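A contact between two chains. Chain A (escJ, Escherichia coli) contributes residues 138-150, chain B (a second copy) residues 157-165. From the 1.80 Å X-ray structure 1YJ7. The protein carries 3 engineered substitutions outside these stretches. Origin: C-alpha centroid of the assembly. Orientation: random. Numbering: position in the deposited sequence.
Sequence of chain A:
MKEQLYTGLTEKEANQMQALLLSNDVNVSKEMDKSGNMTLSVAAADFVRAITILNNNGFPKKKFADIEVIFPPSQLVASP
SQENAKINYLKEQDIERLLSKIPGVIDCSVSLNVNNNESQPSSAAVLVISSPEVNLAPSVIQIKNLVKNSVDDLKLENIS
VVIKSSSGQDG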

# COMPACT_ATOMS: atom_id res chain seq x y z
N PRO A 138 -14.36 14.06 -19.74
CA PRO A 138 -15.40 13.32 -19.00
C PRO A 138 -15.08 13.10 -17.52
O PRO A 138 -16.00 12.80 -16.75
CB PRO A 138 -15.46 11.97 -19.74
CG PRO A 138 -14.88 12.25 -21.07
CD PRO A 138 -13.80 13.26 -20.83
N SER A 139 -13.81 13.22 -17.13
CA SER A 139 -13.40 13.07 -15.73
C SER A 139 -13.41 14.35 -14.90
O SER A 139 -13.10 14.29 -13.72
CB SER A 139 -12.00 12.45 -15.66
OG SER A 139 -12.04 11.16 -16.22
N VAL A 140 -13.79 15.48 -15.49
CA VAL A 140 -13.78 16.75 -14.77
C VAL A 140 -14.67 16.72 -13.54
O VAL A 140 -14.28 17.21 -12.48
CB VAL A 140 -14.13 17.96 -15.70
CG1 VAL A 140 -14.40 19.23 -14.91
CG2 VAL A 140 -13.00 18.20 -16.67
N ILE A 141 -15.86 16.14 -13.65
CA ILE A 141 -16.79 16.10 -12.52
C ILE A 141 -16.19 15.22 -11.41
O ILE A 141 -16.32 15.53 -10.24
CB ILE A 141 -18.20 15.60 -12.94
CG1 ILE A 141 -18.85 16.58 -13.94
CG2 ILE A 141 -19.10 15.45 -11.72
CD1 ILE A 141 -19.40 17.86 -13.33
N GLN A 142 -15.51 14.15 -11.79
CA GLN A 142 -14.82 13.28 -10.82
C GLN A 142 -13.71 14.04 -10.13
O GLN A 142 -13.58 13.98 -8.92
CB GLN A 142 -14.23 12.05 -11.52
CG GLN A 142 -15.28 11.04 -11.96
CD GLN A 142 -14.71 9.86 -12.69
OE1 GLN A 142 -15.14 8.70 -12.45
NE2 GLN A 142 -13.79 10.11 -13.60
N ILE A 143 -12.90 14.75 -10.91
CA ILE A 143 -11.81 15.53 -10.35
C ILE A 143 -12.36 16.57 -9.38
O ILE A 143 -11.84 16.74 -8.29
CB ILE A 143 -10.95 16.19 -11.47
CG1 ILE A 143 -10.20 15.11 -12.27
CG2 ILE A 143 -9.97 17.20 -10.89
CD1 ILE A 143 -9.66 15.62 -13.62
N LYS A 144 -13.44 17.26 -9.77
CA LYS A 144 -14.04 18.25 -8.90
C LYS A 144 -14.50 17.65 -7.58
O LYS A 144 -14.28 18.22 -6.54
CB LYS A 144 -15.22 18.92 -9.59
CG LYS A 144 -14.80 20.00 -10.55
CD LYS A 144 -15.97 20.84 -11.00
CE LYS A 144 -15.51 21.76 -12.10
NZ LYS A 144 -16.57 22.67 -12.56
N ASN A 145 -15.12 16.48 -7.65
CA ASN A 145 -15.64 15.84 -6.45
C ASN A 145 -14.53 15.33 -5.55
O ASN A 145 -14.64 15.43 -4.34
CB ASN A 145 -16.65 14.74 -6.80
CG ASN A 145 -18.04 15.30 -7.07
OD1 ASN A 145 -18.65 15.91 -6.20
ND2 ASN A 145 -18.55 15.08 -8.27
N LEU A 146 -13.44 14.83 -6.13
CA LEU A 146 -12.27 14.43 -5.35
C LEU A 146 -11.69 15.64 -4.61
O LEU A 146 -11.39 15.57 -3.43
CB LEU A 146 -11.20 13.80 -6.25
CG LEU A 146 -11.54 12.41 -6.79
CD1 LEU A 146 -10.64 12.05 -7.96
CD2 LEU A 146 -11.40 11.37 -5.67
N VAL A 147 -11.55 16.76 -5.31
CA VAL A 147 -11.03 17.97 -4.65
C VAL A 147 -11.98 18.45 -3.57
O VAL A 147 -11.56 18.75 -2.45
CB VAL A 147 -10.75 19.10 -5.66
CG1 VAL A 147 -10.29 20.35 -4.93
CG2 VAL A 147 -9.70 18.64 -6.64
N LYS A 148 -13.27 18.48 -3.88
CA LYS A 148 -14.27 18.97 -2.95
C LYS A 148 -14.19 18.24 -1.63
O LYS A 148 -14.18 18.84 -0.55
CB LYS A 148 -15.67 18.80 -3.55
CG LYS A 148 -16.83 19.17 -2.60
CD LYS A 148 -18.17 18.63 -3.08
CE LYS A 148 -19.31 18.90 -2.08
NZ LYS A 148 -19.24 18.05 -0.86
N ASN A 149 -14.13 16.92 -1.71
CA ASN A 149 -14.20 16.09 -0.52
C ASN A 149 -12.86 15.91 0.20
O ASN A 149 -12.82 15.32 1.28
CB ASN A 149 -14.86 14.75 -0.88
CG ASN A 149 -16.36 14.89 -1.06
OD1 ASN A 149 -16.99 15.60 -0.29
ND2 ASN A 149 -16.91 14.25 -2.07
N SER A 150 -11.78 16.46 -0.37
CA SER A 150 -10.48 16.45 0.27
C SER A 150 -10.31 17.59 1.26
O SER A 150 -9.41 17.54 2.09
CB SER A 150 -9.34 16.57 -0.76
OG SER A 150 -9.29 15.48 -1.67
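Chain B 157-165: ENISVVIKS

Chain B lays an extended strand, residues 159-165, across the helix that chain A forms from about V140(A) onward. The two run roughly antiparallel, with 140° between their N-to-C directions (signed crossing angle -140°) and an axis separation of 8.0 Å at closest approach. Strand geometry sets the basic rule: CA-to-CB bonds alternate, so S160(B), V162(B) and K164(B) point toward the helix while I159(B), V161(B) and I163(B) point away.

The approach begins in the loop. E157(B) keeps its side chain out of the contact, but its carbonyl O accepts from a water at 2.8 Å, and that water in turn accepts from N149(A) ND2 at 3.0 Å. N158(B), with phi/psi of -107/24, lies beside the last part of the helix, its CA 6.4 Å from the CA of N149(A). From I159(B) the backbone is extended, with phi near -120° and psi near 123°.

S160(B) makes the closest backbone approach of the register, CA to CA of L146(A) at 5.9 Å. A small residue suits so tight a spot, and its hydroxyl is put to use: N149(A) ND2 donates to S160(B) OG at 2.7 Å, and N145(A) O lies 3.3 Å from the same OG.

Two residues on, V162(B), in the t rotamer (chi1 172°), supplies the apolar center, its CG2 3.8 Å from L146(A) CG. L146(A) leaves its backbone sideways, yet its end reaches the strand. The CA atoms of V162(B) and Q142(A) are 6.9 Å apart.

K164(B) turns through two m rotamers, then extends, so that its NZ donates to S139(A) OG at 3.0 Å. The pattern is polar, apolar, polar: serine, valine and lysine on alternate strand positions meet successively earlier parts of chain A.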

# COMPACT_ATOMS: atom_id res chain seq x y z
N GLU B 157 -22.55 10.36 1.66
CA GLU B 157 -22.76 11.40 0.66
C GLU B 157 -21.57 12.34 0.55
O GLU B 157 -21.46 13.09 -0.42
CB GLU B 157 -24.04 12.20 0.97
CG GLU B 157 -24.00 12.98 2.27
CD GLU B 157 -25.38 13.28 2.82
OE1 GLU B 157 -26.00 14.24 2.33
OE2 GLU B 157 -25.85 12.55 3.73
N ASN B 158 -20.69 12.30 1.54
CA ASN B 158 -19.46 13.08 1.56
C ASN B 158 -18.19 12.23 1.32
O ASN B 158 -17.10 12.62 1.73
CB ASN B 158 -19.36 13.81 2.88
CG ASN B 158 -20.56 14.72 3.14
OD1 ASN B 158 -21.06 14.81 4.27
ND2 ASN B 158 -21.03 15.37 2.09
N ILE B 159 -18.34 11.09 0.67
CA ILE B 159 -17.21 10.27 0.25
C ILE B 159 -17.24 10.13 -1.26
O ILE B 159 -18.23 9.68 -1.82
CB ILE B 159 -17.25 8.85 0.89
CG1 ILE B 159 -17.32 8.96 2.40
CG2 ILE B 159 -16.01 8.04 0.47
CD1 ILE B 159 -17.59 7.59 3.11
N SER B 160 -16.16 10.54 -1.91
CA SER B 160 -15.97 10.28 -3.33
C SER B 160 -15.04 9.10 -3.50
O SER B 160 -13.95 9.09 -2.95
CB SER B 160 -15.35 11.50 -4.03
OG SER B 160 -16.29 12.54 -4.07
N VAL B 161 -15.49 8.10 -4.25
CA VAL B 161 -14.65 6.98 -4.65
C VAL B 161 -14.61 6.94 -6.16
O VAL B 161 -15.64 6.78 -6.82
CB VAL B 161 -15.17 5.63 -4.10
CG1 VAL B 161 -14.28 4.49 -4.59
CG2 VAL B 161 -15.20 5.65 -2.61
N VAL B 162 -13.41 7.11 -6.72
CA VAL B 162 -13.18 7.09 -8.14
C VAL B 162 -12.25 5.93 -8.44
O VAL B 162 -11.21 5.80 -7.82
CB VAL B 162 -12.56 8.43 -8.63
CG1 VAL B 162 -12.12 8.37 -10.10
CG2 VAL B 162 -13.57 9.58 -8.40
N ILE B 163 -12.65 5.06 -9.36
CA ILE B 163 -11.84 3.93 -9.77
C ILE B 163 -11.42 4.11 -11.22
O ILE B 163 -12.25 4.42 -12.08
CB ILE B 163 -12.60 2.60 -9.56
CG1 ILE B 163 -13.06 2.49 -8.10
CG2 ILE B 163 -11.69 1.42 -9.92
CD1 ILE B 163 -13.89 1.29 -7.81
N LYS B 164 -10.13 3.96 -11.48
CA LYS B 164 -9.58 4.09 -12.82
C LYS B 164 -8.72 2.89 -13.12
O LYS B 164 -7.91 2.48 -12.30
CB LYS B 164 -8.70 5.33 -12.94
CG LYS B 164 -9.44 6.65 -12.78
CD LYS B 164 -10.25 6.97 -14.02
CE LYS B 164 -10.95 8.32 -13.89
NZ LYS B 164 -11.96 8.44 -14.99
N SER B 165 -8.88 2.36 -14.32
CA SER B 165 -8.08 1.23 -14.74
C SER B 165 -6.74 1.77 -15.18
O SER B 165 -6.67 2.80 -15.85
CB SER B 165 -8.76 0.49 -15.89
OG SER B 165 -7.87 -0.43 -16.46
O HOH W 1 -19.88 14.36 -2.36